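Local coordinates for protein sniffer CG10964-PA (PDB 1SNY) that probably reduces carbonyl compounds with NADPH as a carbonyl reductase of the short-chain dehydrogenase/reductase family, at residues E126-I139 and Y187-A199. Sequence-based numbering, arbitrary orientation.
Sequences ELLDTLQTNTVVPI and YAYRTSKSALNAA. With NAP (NADP nicotinamide-adenine-dinucleotide phosphate), chain B.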
loop_
_atom_site.group_PDB
_atom_site.type_symbol
_atom_site.label_atom_id
_atom_site.label_comp_id
_atom_site.label_asym_id
_atom_site.label_seq_id
_atom_site.Cartn_x
_atom_site.Cartn_y
_atom_site.Cartn_z
ATOM N N GLU A 126 6.145 12.417 5.133
ATOM C CA GLU A 126 6.749 11.186 5.614
ATOM C C GLU A 126 6.045 10.001 4.948
ATOM O O GLU A 126 6.669 8.999 4.623
ATOM C CB GLU A 126 6.604 11.107 7.132
ATOM C CG GLU A 126 7.746 10.405 7.840
ATOM C CD GLU A 126 7.624 10.483 9.357
ATOM O OE1 GLU A 126 8.530 9.987 10.060
ATOM O OE2 GLU A 126 6.615 11.035 9.849
ATOM N N LEU A 127 4.739 10.122 4.743
ATOM C CA LEU A 127 3.982 9.051 4.102
ATOM C C LEU A 127 4.375 8.921 2.629
ATOM O O LEU A 127 4.723 7.837 2.165
ATOM C CB LEU A 127 2.481 9.320 4.220
ATOM C CG LEU A 127 1.888 9.353 5.629
ATOM C CD1 LEU A 127 0.438 9.776 5.534
ATOM C CD2 LEU A 127 2.014 7.972 6.297
ATOM N N LEU A 128 4.334 10.034 1.900
ATOM C CA LEU A 128 4.682 10.031 0.486
ATOM C C LEU A 128 6.118 9.569 0.241
ATOM O O LEU A 128 6.370 8.774 -0.659
ATOM C CB LEU A 128 4.491 11.428 -0.125
ATOM C CG LEU A 128 3.116 11.887 -0.616
ATOM C CD1 LEU A 128 2.580 10.890 -1.629
ATOM C CD2 LEU A 128 2.162 12.032 0.549
ATOM N N ASP A 129 7.065 10.066 1.035
ATOM C CA ASP A 129 8.463 9.674 0.859
ATOM C C ASP A 129 8.695 8.180 1.093
ATOM O O ASP A 129 9.465 7.533 0.361
ATOM C CB ASP A 129 9.371 10.474 1.798
ATOM C CG ASP A 129 9.505 11.930 1.384
ATOM O OD1 ASP A 129 9.025 12.289 0.286
ATOM O OD2 ASP A 129 10.096 12.707 2.160
ATOM N N THR A 130 8.036 7.634 2.112
ATOM C CA THR A 130 8.202 6.218 2.422
ATOM C C THR A 130 7.565 5.398 1.306
ATOM O O THR A 130 8.122 4.400 0.859
ATOM C CB THR A 130 7.566 5.863 3.775
ATOM O OG1 THR A 130 8.235 6.593 4.811
ATOM C CG2 THR A 130 7.703 4.367 4.060
ATOM N N LEU A 131 6.398 5.831 0.851
ATOM C CA LEU A 131 5.728 5.135 -0.233
ATOM C C LEU A 131 6.556 5.192 -1.522
ATOM O O LEU A 131 6.586 4.237 -2.295
ATOM C CB LEU A 131 4.337 5.732 -0.446
ATOM C CG LEU A 131 3.311 5.329 0.621
ATOM C CD1 LEU A 131 2.116 6.265 0.580
ATOM C CD2 LEU A 131 2.869 3.878 0.391
ATOM N N GLN A 132 7.243 6.304 -1.768
ATOM C CA GLN A 132 8.047 6.394 -2.988
ATOM C C GLN A 132 9.249 5.444 -2.995
ATOM O O GLN A 132 9.502 4.762 -3.983
ATOM C CB GLN A 132 8.537 7.837 -3.199
ATOM C CG GLN A 132 9.391 7.983 -4.430
ATOM C CD GLN A 132 9.886 9.394 -4.611
ATOM O OE1 GLN A 132 10.574 9.928 -3.745
ATOM N NE2 GLN A 132 9.533 10.007 -5.735
ATOM N N THR A 133 9.982 5.385 -1.889
ATOM C CA THR A 133 11.162 4.530 -1.801
ATOM C C THR A 133 10.864 3.043 -1.587
ATOM O O THR A 133 11.509 2.182 -2.191
ATOM C CB THR A 133 12.097 4.990 -0.656
ATOM O OG1 THR A 133 12.651 6.275 -0.972
ATOM C CG2 THR A 133 13.227 3.985 -0.454
ATOM N N ASN A 134 9.887 2.742 -0.736
ATOM C CA ASN A 134 9.559 1.346 -0.443
ATOM C C ASN A 134 8.579 0.695 -1.411
ATOM O O ASN A 134 8.505 -0.536 -1.496
ATOM C CB ASN A 134 8.991 1.232 0.979
ATOM C CG ASN A 134 10.039 1.483 2.044
ATOM O OD1 ASN A 134 11.149 1.920 1.748
ATOM N ND2 ASN A 134 9.686 1.217 3.299
ATOM N N THR A 135 7.835 1.500 -2.155
ATOM C CA THR A 135 6.830 0.933 -3.055
ATOM C C THR A 135 7.044 1.253 -4.530
ATOM O O THR A 135 7.181 0.353 -5.370
ATOM C CB THR A 135 5.422 1.416 -2.648
ATOM O OG1 THR A 135 5.231 1.208 -1.242
ATOM C CG2 THR A 135 4.338 0.670 -3.443
ATOM N N VAL A 136 7.085 2.543 -4.844
ATOM C CA VAL A 136 7.254 2.973 -6.224
ATOM C C VAL A 136 8.586 2.541 -6.830
ATOM O O VAL A 136 8.621 2.057 -7.960
ATOM C CB VAL A 136 7.090 4.503 -6.330
ATOM C CG1 VAL A 136 7.261 4.948 -7.781
ATOM C CG2 VAL A 136 5.711 4.904 -5.830
ATOM N N VAL A 137 9.680 2.699 -6.086
ATOM C CA VAL A 137 10.993 2.308 -6.593
ATOM C C VAL A 137 11.045 0.831 -6.997
ATOM O O VAL A 137 11.425 0.494 -8.113
ATOM C CB VAL A 137 12.106 2.612 -5.559
ATOM C CG1 VAL A 137 13.399 1.902 -5.955
ATOM C CG2 VAL A 137 12.354 4.129 -5.493
ATOM N N PRO A 138 10.653 -0.077 -6.092
ATOM C CA PRO A 138 10.698 -1.492 -6.477
ATOM C C PRO A 138 9.885 -1.793 -7.742
ATOM O O PRO A 138 10.282 -2.622 -8.554
ATOM C CB PRO A 138 10.131 -2.197 -5.246
ATOM C CG PRO A 138 10.563 -1.310 -4.125
ATOM C CD PRO A 138 10.287 0.079 -4.675
ATOM N N ILE A 139 8.740 -1.131 -7.898
ATOM C CA ILE A 139 7.893 -1.357 -9.073
ATOM C C ILE A 139 8.586 -0.831 -10.328
ATOM O O ILE A 139 8.622 -1.493 -11.360
ATOM C CB ILE A 139 6.515 -0.643 -8.940
ATOM C CG1 ILE A 139 5.699 -1.273 -7.803
ATOM C CG2 ILE A 139 5.759 -0.708 -10.266
ATOM C CD1 ILE A 139 4.372 -0.565 -7.530
ATOM N N TYR A 187 2.341 4.029 10.273
ATOM C CA TYR A 187 1.576 4.219 9.048
ATOM C C TYR A 187 2.374 4.232 7.747
ATOM O O TYR A 187 2.050 3.497 6.825
ATOM C CB TYR A 187 0.717 5.481 9.149
ATOM C CG TYR A 187 -0.391 5.323 10.160
ATOM C CD1 TYR A 187 -0.158 5.532 11.517
ATOM C CD2 TYR A 187 -1.657 4.885 9.771
ATOM C CE1 TYR A 187 -1.153 5.301 12.465
ATOM C CE2 TYR A 187 -2.652 4.650 10.706
ATOM C CZ TYR A 187 -2.396 4.853 12.054
ATOM O OH TYR A 187 -3.369 4.573 12.996
ATOM N N ALA A 188 3.409 5.061 7.661
ATOM C CA ALA A 188 4.200 5.118 6.438
ATOM C C ALA A 188 4.809 3.759 6.094
ATOM O O ALA A 188 4.687 3.269 4.967
ATOM C CB ALA A 188 5.308 6.169 6.578
ATOM N N TYR A 189 5.452 3.143 7.079
ATOM C CA TYR A 189 6.105 1.866 6.856
ATOM C C TYR A 189 5.128 0.751 6.497
ATOM O O TYR A 189 5.297 0.089 5.474
ATOM C CB TYR A 189 6.932 1.472 8.081
ATOM C CG TYR A 189 7.925 0.368 7.788
ATOM C CD1 TYR A 189 9.019 0.593 6.940
ATOM C CD2 TYR A 189 7.762 -0.903 8.331
ATOM C CE1 TYR A 189 9.925 -0.422 6.645
ATOM C CE2 TYR A 189 8.663 -1.931 8.043
ATOM C CZ TYR A 189 9.741 -1.683 7.202
ATOM O OH TYR A 189 10.629 -2.694 6.926
ATOM N N ARG A 190 4.097 0.560 7.316
ATOM C CA ARG A 190 3.125 -0.500 7.045
ATOM C C ARG A 190 2.436 -0.347 5.697
ATOM O O ARG A 190 2.340 -1.305 4.928
ATOM C CB ARG A 190 2.060 -0.560 8.135
ATOM C CG ARG A 190 2.545 -1.051 9.494
ATOM C CD ARG A 190 1.349 -1.206 10.426
ATOM N NE ARG A 190 1.712 -1.460 11.818
ATOM C CZ ARG A 190 2.092 -2.640 12.294
ATOM N NH1 ARG A 190 2.171 -3.693 11.491
ATOM N NH2 ARG A 190 2.374 -2.769 13.587
ATOM N N THR A 191 1.947 0.851 5.395
ATOM C CA THR A 191 1.274 1.026 4.121
ATOM C C THR A 191 2.189 0.730 2.943
ATOM O O THR A 191 1.755 0.157 1.939
ATOM C CB THR A 191 0.694 2.456 3.952
ATOM O OG1 THR A 191 1.742 3.425 4.090
ATOM C CG2 THR A 191 -0.388 2.716 4.985
ATOM N N SER A 192 3.458 1.130 3.044
ATOM C CA SER A 192 4.385 0.905 1.950
ATOM C C SER A 192 4.739 -0.549 1.737
ATOM O O SER A 192 4.929 -0.977 0.608
ATOM C CB SER A 192 5.689 1.708 2.146
ATOM O OG SER A 192 6.513 1.163 3.174
ATOM N N LYS A 193 4.834 -1.315 2.820
ATOM C CA LYS A 193 5.178 -2.730 2.686
ATOM C C LYS A 193 3.952 -3.549 2.279
ATOM O O LYS A 193 4.084 -4.520 1.542
ATOM C CB LYS A 193 5.802 -3.250 3.992
ATOM C CG LYS A 193 7.165 -2.637 4.317
ATOM C CD LYS A 193 8.197 -2.894 3.210
ATOM C CE LYS A 193 9.620 -2.701 3.735
ATOM N NZ LYS A 193 10.655 -3.024 2.711
ATOM N N SER A 194 2.761 -3.174 2.750
ATOM C CA SER A 194 1.562 -3.892 2.319
ATOM C C SER A 194 1.362 -3.564 0.846
ATOM O O SER A 194 0.896 -4.393 0.074
ATOM C CB SER A 194 0.312 -3.479 3.124
ATOM O OG SER A 194 0.417 -3.917 4.458
ATOM N N ALA A 195 1.717 -2.342 0.445
ATOM C CA ALA A 195 1.587 -1.966 -0.955
ATOM C C ALA A 195 2.593 -2.753 -1.800
ATOM O O ALA A 195 2.278 -3.174 -2.910
ATOM C CB ALA A 195 1.821 -0.446 -1.128
ATOM N N LEU A 196 3.811 -2.924 -1.286
ATOM C CA LEU A 196 4.844 -3.680 -1.997
ATOM C C LEU A 196 4.341 -5.107 -2.190
ATOM O O LEU A 196 4.514 -5.694 -3.247
ATOM C CB LEU A 196 6.142 -3.705 -1.189
ATOM C CG LEU A 196 7.324 -4.475 -1.784
ATOM C CD1 LEU A 196 7.735 -3.847 -3.113
ATOM C CD2 LEU A 196 8.475 -4.486 -0.787
ATOM N N ASN A 197 3.706 -5.658 -1.160
ATOM C CA ASN A 197 3.175 -7.018 -1.263
ATOM C C ASN A 197 2.146 -7.148 -2.383
ATOM O O ASN A 197 2.170 -8.122 -3.138
ATOM C CB ASN A 197 2.550 -7.454 0.061
ATOM C CG ASN A 197 3.593 -7.799 1.111
ATOM O OD1 ASN A 197 4.782 -7.936 0.804
ATOM N ND2 ASN A 197 3.152 -7.950 2.357
ATOM N N ALA A 198 1.234 -6.188 -2.485
ATOM C CA ALA A 198 0.222 -6.215 -3.535
ATOM C C ALA A 198 0.917 -6.156 -4.904
ATOM O O ALA A 198 0.463 -6.756 -5.878
ATOM C CB ALA A 198 -0.762 -5.033 -3.358
ATOM N N ALA A 199 2.021 -5.421 -4.983
ATOM C CA ALA A 199 2.771 -5.336 -6.234
ATOM C C ALA A 199 3.414 -6.697 -6.528
ATOM O O ALA A 199 3.463 -7.161 -7.667
ATOM C CB ALA A 199 3.851 -4.253 -6.117
HETATM P PA NAP B . 19.160 -0.119 6.650
HETATM O O1A NAP B . 18.639 1.152 6.967
HETATM O O2A NAP B . 20.336 -0.785 7.333
HETATM O O5B NAP B . 19.519 -0.178 5.092
HETATM C C5B NAP B . 18.616 0.423 4.128
HETATM C C4B NAP B . 19.474 0.347 2.825
HETATM O O4B NAP B . 18.629 0.934 1.730
HETATM C C3B NAP B . 20.752 1.244 2.816
HETATM O O3B NAP B . 21.746 0.541 2.054
HETATM C C2B NAP B . 20.262 2.522 2.168
HETATM O O2B NAP B . 21.253 3.375 1.612
HETATM C C1B NAP B . 19.295 1.992 1.085
HETATM N N9A NAP B . 18.429 3.075 0.652
HETATM C C8A NAP B . 17.465 3.815 1.308
HETATM N N7A NAP B . 16.891 4.746 0.554
HETATM C C5A NAP B . 17.525 4.597 -0.670
HETATM C C6A NAP B . 17.349 5.305 -1.873
HETATM N N6A NAP B . 16.489 6.329 -2.104
HETATM N N1A NAP B . 18.150 4.917 -2.963
HETATM C C2A NAP B . 19.080 3.870 -2.847
HETATM N N3A NAP B . 19.275 3.160 -1.671
HETATM C C4A NAP B . 18.474 3.561 -0.612
HETATM O O3 NAP B . 17.997 -1.184 6.751
HETATM P PN NAP B . 17.943 -2.748 6.568
HETATM O O1N NAP B . 17.553 -3.398 7.830
HETATM O O2N NAP B . 19.253 -3.149 5.986
HETATM O O5D NAP B . 16.739 -2.917 5.553
HETATM C C5D NAP B . 16.888 -3.777 4.371
HETATM C C4D NAP B . 15.501 -4.104 3.850
HETATM O O4D NAP B . 14.860 -5.060 4.734
HETATM C C3D NAP B . 14.504 -2.904 3.760
HETATM O O3D NAP B . 13.718 -2.980 2.547
HETATM C C2D NAP B . 13.684 -3.057 5.032
HETATM O O2D NAP B . 12.432 -2.409 4.976
HETATM C C1D NAP B . 13.558 -4.528 5.150
HETATM N N1N NAP B . 13.371 -5.090 6.506
HETATM C C2N NAP B . 14.300 -4.966 7.588
HETATM C C3N NAP B . 13.956 -5.567 8.809
HETATM C C7N NAP B . 14.915 -5.466 10.002
HETATM O O7N NAP B . 14.558 -6.010 11.031
HETATM N N7N NAP B . 16.051 -4.829 9.907
HETATM C C4N NAP B . 12.693 -6.297 8.976
HETATM C C5N NAP B . 11.816 -6.386 7.868
HETATM C C6N NAP B . 12.139 -5.787 6.623
HETATM P P2B NAP B . 21.967 4.591 2.454
HETATM O O1X NAP B . 23.043 3.921 3.314
HETATM O O2X NAP B . 22.517 5.420 1.341
HETATM O O3X NAP B . 20.892 5.249 3.306
HETATM O O HOH W 1 10.608 -1.617 0.094
#
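Segments 126-139 and 187-199, on helices 124-155 and 187-207 of the SDR Rossmann fold, pack side by side in a buried contact beside the NADP site, nearly parallel, their axes 8.2 Å apart at closest and 13° from each other. Small residues permit the closeness: Ala-188 sets its methyl against Thr-130, whose OG1 bonds back to Glu-126 O, and the side chain of Ser-192 enters as a knob among Thr-130, Leu-131, Asn-134 and Thr-135. With chi1 at 73°, Ser-192 OG turns back to donate to Tyr-189 O and accepts from Asn-134 ND2 (3.2 Å). The Asn-134 amide, also bonded to Ile-112 O, stands almost upright to the Tyr-189 ring, their planes 82° apart. Tyr-189 and Lys-193 form the family's Tyr-X-X-X-Lys motif, and Asn-134 is consistent with the asparagine of the classical SDR tetrad. Tyr-189 OH is hydrogen-bonded to O2D of the nicotinamide ribose of NADP (2.7 Å); Lys-193 NZ reaches O3D and, weakly, O2D, is anchored on Met-171 O, and donates to a water that donates to Asn-134 O. Pro-138, lacking an N-H, gives that carbonyl no helical donor; its CB meets Leu-196 CD1. Thr-135 OG1 donates to a lone pair of Ser-192 O at 2.9 Å, alongside the helical bond from Leu-196 N.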